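Local coordinates for protein 3-chlorocatechol 1,2-dioxygenase (Rhodococcus opacus, PDB 2BOY) that probably catalyses the intradiol ring cleavage of catechols, including 3-chlorocatechol, with a ferric iron bound in its active site, at residues A[120-126]-A[192-198]; A[70-75]-A[204-209]. Where two conformers were deposited one is given. Residues are numbered along the deposited sequence.

Contact 1 (A[120-126]-A[192-198]); sequences VLLDMWQ and LHWIIAK. With FE (Fe (III) ion), chain I; BHO (benzhydroxamic acid), chain J.
Strands 121-125 and 192-197 run antiparallel, their axes 4.6 Å apart at 165°, pairing L121 with A197, L122 with I196, D123 with I195, M124 with W194 and W125 with H193. Backbone hydrogen bonds link the first, third and fifth pairs in both directions: L121 N to A197 O 2.9 Å, D123 N to I195 O 2.8 Å, W125 N to H193 O 3.2 Å, H193 N to W125 O 2.9 Å. The L122-I196 and M124-W194 pairs, non-hydrogen-bonded, put apolar bulk against F157 and L159 of strand 156-162: L122 CD2 lies 3.6 Å from W194 CE3, and M124 (chi1 t) lays CG over the W194 six-membered ring, making CH-pi and Met-aromatic contacts. On the other face W125 (chi1 p) folds over H193 (m), the W125 five-membered ring and the imidazole in an offset stack, centroids 4.1 Å apart, planes at 6°. H193 NE2 binds the iron at 2.2 Å, alongside H191 and Y133. Backbone pairing and the flat indole hold the imidazole, its NE2 lone pair directed at the metal.

Contact 2 (A[70-75]-A[204-209]); sequences SQSSIQ and LTTQLY
Residues 70-75 are an irregular but largely extended segment, S72 and S73 in the beta region and S70, Q71 and I74 nearer polyproline II, before Q75 turns to phi/psi -79/-39°. They cross strand 204-209 at 81° between end-to-end directions, with S73 over T206 (CA to CA 4.2 Å). At so steep an angle no ladder can form, and the hydrogen bonds are individual ones, spread along the crossing. S73 N donates to T205 O at 2.9 Å. T206, chi1 t, brings its hydroxyl to Q71 O, OG1 donating at 2.9 Å, so a threonine suits a strand position that must also satisfy a loop carbonyl. Q207 (chi1 m, chi2 t) is long enough to send NE2 to I74 O, 3.1 Å away; its OE1 accepts from R188. I74 O also receives a water, 2.9 Å off, which donates in addition to T206 O at 3.0 Å. A second water bridges Q75 NE2 and T205 OG1, 2.6 Å from each. Within the loop, Q71 OE1 takes the S72 N hydrogen at 2.9 Å, and the hydroxyls of S72 and S73 bond outside the pair, to E60 and A223 respectively. Aliphatic groups fill the spaces between the polar links: L204 CD1 lies 3.7 Å from S72 CB, and T205 CG2 3.8 Å from Q75 CA. I74 and Q207 both touch the bound benzhydroxamic acid, so the crossing forms part of the pocket wall. It sits with helix 56-64 against S72 and I74, strand 187-197 beside strand 204-210, and strand 241-250 meeting S70 through a backbone hydrogen bond to T250.

Overall arrangement
Strands 187-197 and 204-210, consecutive in the chain, are neighbours in the sheet and join the two contacts, whose centres are 9 Å apart. L192 O meets L208 N at 2.8 Å and I196 N meets L204 O at 2.9 Å, both probable hydrogen bonds. At the active site they converge on H193: its CE1 packs 3.4 Å from Q75 O and equally far from Q207 NE2. Contact 1 supplies H193, both iron ligand and pocket residue; contact 2 adds I74 and Q207 to the same pocket, the nearest atoms of the Q207 side chain being about 5 Å from the iron and about 4 Å from benzhydroxamic acid. Along the sequence, contact 1 is nested inside contact 2.

Contact 1 (A[120-126]-A[192-198])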
# COMPACT_ATOMS: atom_id res chain seq x y z
N VAL A 120 -35.34 -9.57 -14.42
CA VAL A 120 -34.00 -9.11 -14.08
C VAL A 120 -33.97 -8.96 -12.58
O VAL A 120 -34.95 -8.46 -12.00
CB VAL A 120 -33.67 -7.75 -14.78
CG1 VAL A 120 -32.31 -7.20 -14.35
CG2 VAL A 120 -33.73 -7.93 -16.32
N LEU A 121 -32.89 -9.43 -11.95
CA LEU A 121 -32.76 -9.33 -10.50
C LEU A 121 -31.88 -8.12 -10.22
O LEU A 121 -30.83 -7.96 -10.87
CB LEU A 121 -32.14 -10.60 -9.88
CG LEU A 121 -32.90 -11.94 -9.69
CD1 LEU A 121 -34.20 -12.10 -10.47
CD2 LEU A 121 -31.99 -13.15 -9.95
N LEU A 122 -32.34 -7.26 -9.32
CA LEU A 122 -31.55 -6.06 -8.95
C LEU A 122 -31.33 -6.08 -7.46
O LEU A 122 -32.28 -6.26 -6.69
CB LEU A 122 -32.25 -4.75 -9.36
CG LEU A 122 -32.51 -4.45 -10.84
CD1 LEU A 122 -33.88 -5.02 -11.24
CD2 LEU A 122 -32.45 -2.99 -11.13
N ASP A 123 -30.07 -5.92 -7.05
CA ASP A 123 -29.68 -5.80 -5.67
C ASP A 123 -29.41 -4.32 -5.47
O ASP A 123 -28.56 -3.77 -6.16
CB ASP A 123 -28.38 -6.58 -5.46
CG ASP A 123 -28.41 -7.46 -4.24
OD1 ASP A 123 -27.98 -8.61 -4.32
OD2 ASP A 123 -28.82 -7.09 -3.14
N MET A 124 -30.05 -3.68 -4.51
CA MET A 124 -29.81 -2.23 -4.31
C MET A 124 -29.42 -1.97 -2.87
O MET A 124 -29.96 -2.62 -1.99
CB MET A 124 -31.06 -1.44 -4.68
CG MET A 124 -30.83 0.07 -4.96
SD MET A 124 -30.72 1.16 -3.46
CE MET A 124 -32.40 1.79 -3.32
N TRP A 125 -28.41 -1.13 -2.65
CA TRP A 125 -28.06 -0.73 -1.29
C TRP A 125 -27.73 0.74 -1.29
O TRP A 125 -27.29 1.29 -2.30
CB TRP A 125 -26.91 -1.59 -0.67
CG TRP A 125 -25.54 -1.49 -1.31
CD1 TRP A 125 -24.44 -0.92 -0.76
CD2 TRP A 125 -25.11 -2.08 -2.56
NE1 TRP A 125 -23.34 -1.08 -1.58
CE2 TRP A 125 -23.73 -1.75 -2.72
CE3 TRP A 125 -25.75 -2.80 -3.59
CZ2 TRP A 125 -22.96 -2.12 -3.86
CZ3 TRP A 125 -25.01 -3.18 -4.73
CH2 TRP A 125 -23.63 -2.82 -4.86
N GLN A 126 -27.94 1.37 -0.14
CA GLN A 126 -27.76 2.80 -0.04
C GLN A 126 -27.57 3.08 1.44
O GLN A 126 -27.92 2.26 2.29
CB GLN A 126 -29.00 3.56 -0.56
CG GLN A 126 -30.28 3.33 0.34
CD GLN A 126 -31.42 4.23 -0.04
OE1 GLN A 126 -32.24 3.88 -0.88
NE2 GLN A 126 -31.49 5.40 0.60
N LEU A 192 -27.42 5.70 -4.98
CA LEU A 192 -28.03 4.40 -4.85
C LEU A 192 -27.10 3.46 -5.61
O LEU A 192 -26.73 3.79 -6.75
CB LEU A 192 -29.40 4.38 -5.54
CG LEU A 192 -30.36 5.48 -5.08
CD1 LEU A 192 -31.68 5.31 -5.82
CD2 LEU A 192 -30.56 5.27 -3.55
N HIS A 193 -26.74 2.34 -4.97
CA HIS A 193 -25.85 1.28 -5.57
C HIS A 193 -26.72 0.20 -6.20
O HIS A 193 -27.73 -0.17 -5.61
CB HIS A 193 -25.07 0.56 -4.49
CG HIS A 193 -23.92 1.35 -3.92
ND1 HIS A 193 -22.69 1.37 -4.53
CD2 HIS A 193 -23.79 2.09 -2.78
CE1 HIS A 193 -21.86 2.13 -3.82
NE2 HIS A 193 -22.51 2.58 -2.76
N TRP A 194 -26.31 -0.41 -7.33
CA TRP A 194 -27.12 -1.44 -7.96
C TRP A 194 -26.20 -2.52 -8.54
O TRP A 194 -25.17 -2.18 -9.11
CB TRP A 194 -27.89 -0.88 -9.15
CG TRP A 194 -28.79 0.28 -8.82
CD1 TRP A 194 -28.43 1.59 -8.73
CD2 TRP A 194 -30.19 0.22 -8.57
NE1 TRP A 194 -29.53 2.35 -8.40
CE2 TRP A 194 -30.62 1.54 -8.31
CE3 TRP A 194 -31.14 -0.82 -8.51
CZ2 TRP A 194 -31.95 1.85 -8.03
CZ3 TRP A 194 -32.47 -0.50 -8.22
CH2 TRP A 194 -32.86 0.81 -7.99
N ILE A 195 -26.56 -3.77 -8.31
CA ILE A 195 -25.99 -4.90 -9.09
C ILE A 195 -27.18 -5.55 -9.76
O ILE A 195 -28.15 -5.93 -9.09
CB ILE A 195 -25.21 -5.89 -8.19
CG1 ILE A 195 -23.90 -5.23 -7.71
CG2 ILE A 195 -24.87 -7.23 -8.98
CD1 ILE A 195 -23.21 -6.00 -6.55
N ILE A 196 -27.12 -5.66 -11.09
CA ILE A 196 -28.27 -6.02 -11.89
C ILE A 196 -27.87 -7.21 -12.76
O ILE A 196 -26.82 -7.16 -13.42
CB ILE A 196 -28.65 -4.81 -12.78
CG1 ILE A 196 -28.92 -3.58 -11.86
CG2 ILE A 196 -29.90 -5.12 -13.67
CD1 ILE A 196 -28.90 -2.26 -12.64
N ALA A 197 -28.70 -8.24 -12.75
CA ALA A 197 -28.29 -9.50 -13.37
C ALA A 197 -29.48 -10.24 -14.01
O ALA A 197 -30.60 -10.19 -13.50
CB ALA A 197 -27.65 -10.39 -12.31
N LYS A 198 -29.22 -10.96 -15.10
CA LYS A 198 -30.21 -11.85 -15.66
C LYS A 198 -29.43 -12.89 -16.48
O LYS A 198 -28.52 -12.53 -17.20
CB LYS A 198 -31.19 -11.11 -16.58
CG LYS A 198 -32.38 -12.04 -17.12
CD LYS A 198 -33.31 -11.25 -18.07
CE LYS A 198 -34.26 -12.13 -18.92
NZ LYS A 198 -35.09 -13.01 -18.10
FE FE I . -21.89 4.03 -1.25
C1 BHO J . -18.02 3.87 -1.42
C2 BHO J . -17.02 3.87 -2.50
C3 BHO J . -15.67 4.03 -2.17
C4 BHO J . -15.31 4.20 -0.83
C5 BHO J . -16.26 4.21 0.18
C6 BHO J . -17.62 4.06 -0.10
C BHO J . -19.46 3.69 -1.78
O1 BHO J . -19.79 4.06 -2.86
N BHO J . -20.41 3.22 -0.99
O2 BHO J . -20.31 2.18 -0.33

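Contact 2 (A[70-75]-A[204-209])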
# COMPACT_ATOMS: atom_id res chain seq x y z
N SER A 70 -25.81 -0.26 -20.36
CA SER A 70 -25.78 1.15 -19.94
C SER A 70 -24.62 1.45 -18.97
O SER A 70 -23.86 0.54 -18.60
CB SER A 70 -27.16 1.55 -19.37
OG SER A 70 -27.50 0.80 -18.21
N GLN A 71 -24.48 2.73 -18.58
CA GLN A 71 -23.30 3.18 -17.88
C GLN A 71 -23.09 2.47 -16.54
O GLN A 71 -24.04 2.24 -15.81
CB GLN A 71 -23.33 4.69 -17.68
CG GLN A 71 -22.01 5.28 -17.09
CD GLN A 71 -20.74 4.99 -17.93
OE1 GLN A 71 -20.17 3.90 -17.88
NE2 GLN A 71 -20.29 6.01 -18.69
N SER A 72 -21.84 2.15 -16.23
CA SER A 72 -21.50 1.35 -15.04
C SER A 72 -20.74 2.24 -14.08
O SER A 72 -20.31 3.32 -14.47
CB SER A 72 -20.60 0.17 -15.43
OG SER A 72 -19.51 0.67 -16.19
N SER A 73 -20.51 1.75 -12.85
CA SER A 73 -19.66 2.47 -11.90
C SER A 73 -18.99 1.55 -10.90
O SER A 73 -19.20 0.32 -10.95
CB SER A 73 -20.43 3.58 -11.19
OG SER A 73 -19.50 4.45 -10.53
N ILE A 74 -18.18 2.10 -9.99
CA ILE A 74 -17.52 1.25 -8.99
C ILE A 74 -18.54 0.56 -8.12
O ILE A 74 -19.65 1.07 -7.92
CB ILE A 74 -16.49 2.00 -8.12
CG1 ILE A 74 -17.20 3.01 -7.18
CG2 ILE A 74 -15.41 2.74 -8.99
CD1 ILE A 74 -16.25 3.65 -6.17
N GLN A 75 -18.16 -0.59 -7.57
CA GLN A 75 -19.00 -1.24 -6.55
C GLN A 75 -18.81 -0.56 -5.17
O GLN A 75 -19.76 -0.44 -4.38
CB GLN A 75 -18.59 -2.71 -6.42
CG GLN A 75 -19.51 -3.47 -5.43
CD GLN A 75 -19.23 -4.94 -5.37
OE1 GLN A 75 -18.96 -5.48 -4.29
NE2 GLN A 75 -19.27 -5.61 -6.52
N LEU A 204 -24.58 -5.76 -14.60
CA LEU A 204 -24.20 -4.38 -14.59
C LEU A 204 -24.08 -3.98 -13.12
O LEU A 204 -25.00 -4.19 -12.36
CB LEU A 204 -25.29 -3.53 -15.28
CG LEU A 204 -25.24 -2.00 -15.08
CD1 LEU A 204 -23.91 -1.44 -15.56
CD2 LEU A 204 -26.44 -1.32 -15.77
N THR A 205 -22.93 -3.44 -12.75
CA THR A 205 -22.77 -2.73 -11.47
C THR A 205 -22.71 -1.25 -11.69
O THR A 205 -21.89 -0.75 -12.46
CB THR A 205 -21.48 -3.21 -10.80
OG1 THR A 205 -21.65 -4.59 -10.46
CG2 THR A 205 -21.27 -2.47 -9.40
N THR A 206 -23.53 -0.49 -10.95
CA THR A 206 -23.55 0.93 -11.20
C THR A 206 -24.06 1.69 -9.96
O THR A 206 -24.38 1.09 -8.94
CB THR A 206 -24.38 1.22 -12.50
OG1 THR A 206 -24.18 2.57 -12.95
CG2 THR A 206 -25.91 1.07 -12.31
N GLN A 207 -24.10 3.01 -10.08
CA GLN A 207 -24.56 3.89 -8.98
C GLN A 207 -25.35 4.98 -9.63
O GLN A 207 -25.02 5.41 -10.73
CB GLN A 207 -23.36 4.57 -8.34
CG GLN A 207 -22.48 3.61 -7.55
CD GLN A 207 -21.52 4.31 -6.63
OE1 GLN A 207 -21.83 5.37 -6.07
NE2 GLN A 207 -20.36 3.71 -6.45
N LEU A 208 -26.36 5.50 -8.92
CA LEU A 208 -27.08 6.66 -9.48
C LEU A 208 -27.02 7.78 -8.45
O LEU A 208 -27.17 7.51 -7.28
CB LEU A 208 -28.54 6.28 -9.79
CG LEU A 208 -28.65 5.18 -10.87
CD1 LEU A 208 -30.07 4.64 -11.01
CD2 LEU A 208 -28.11 5.68 -12.22
N TYR A 209 -26.78 9.00 -8.90
CA TYR A 209 -26.55 10.18 -8.07
C TYR A 209 -27.69 11.16 -8.32
O TYR A 209 -28.52 10.93 -9.19
CB TYR A 209 -25.25 10.83 -8.50
CG TYR A 209 -24.06 9.90 -8.44
CD1 TYR A 209 -23.65 9.21 -9.57
CD2 TYR A 209 -23.35 9.72 -7.24
CE1 TYR A 209 -22.57 8.33 -9.52
CE2 TYR A 209 -22.27 8.84 -7.18
CZ TYR A 209 -21.89 8.16 -8.32
OH TYR A 209 -20.81 7.32 -8.28
O HOH W 1 -22.25 0.14 -7.04
O HOH W 2 -19.74 -5.72 -9.03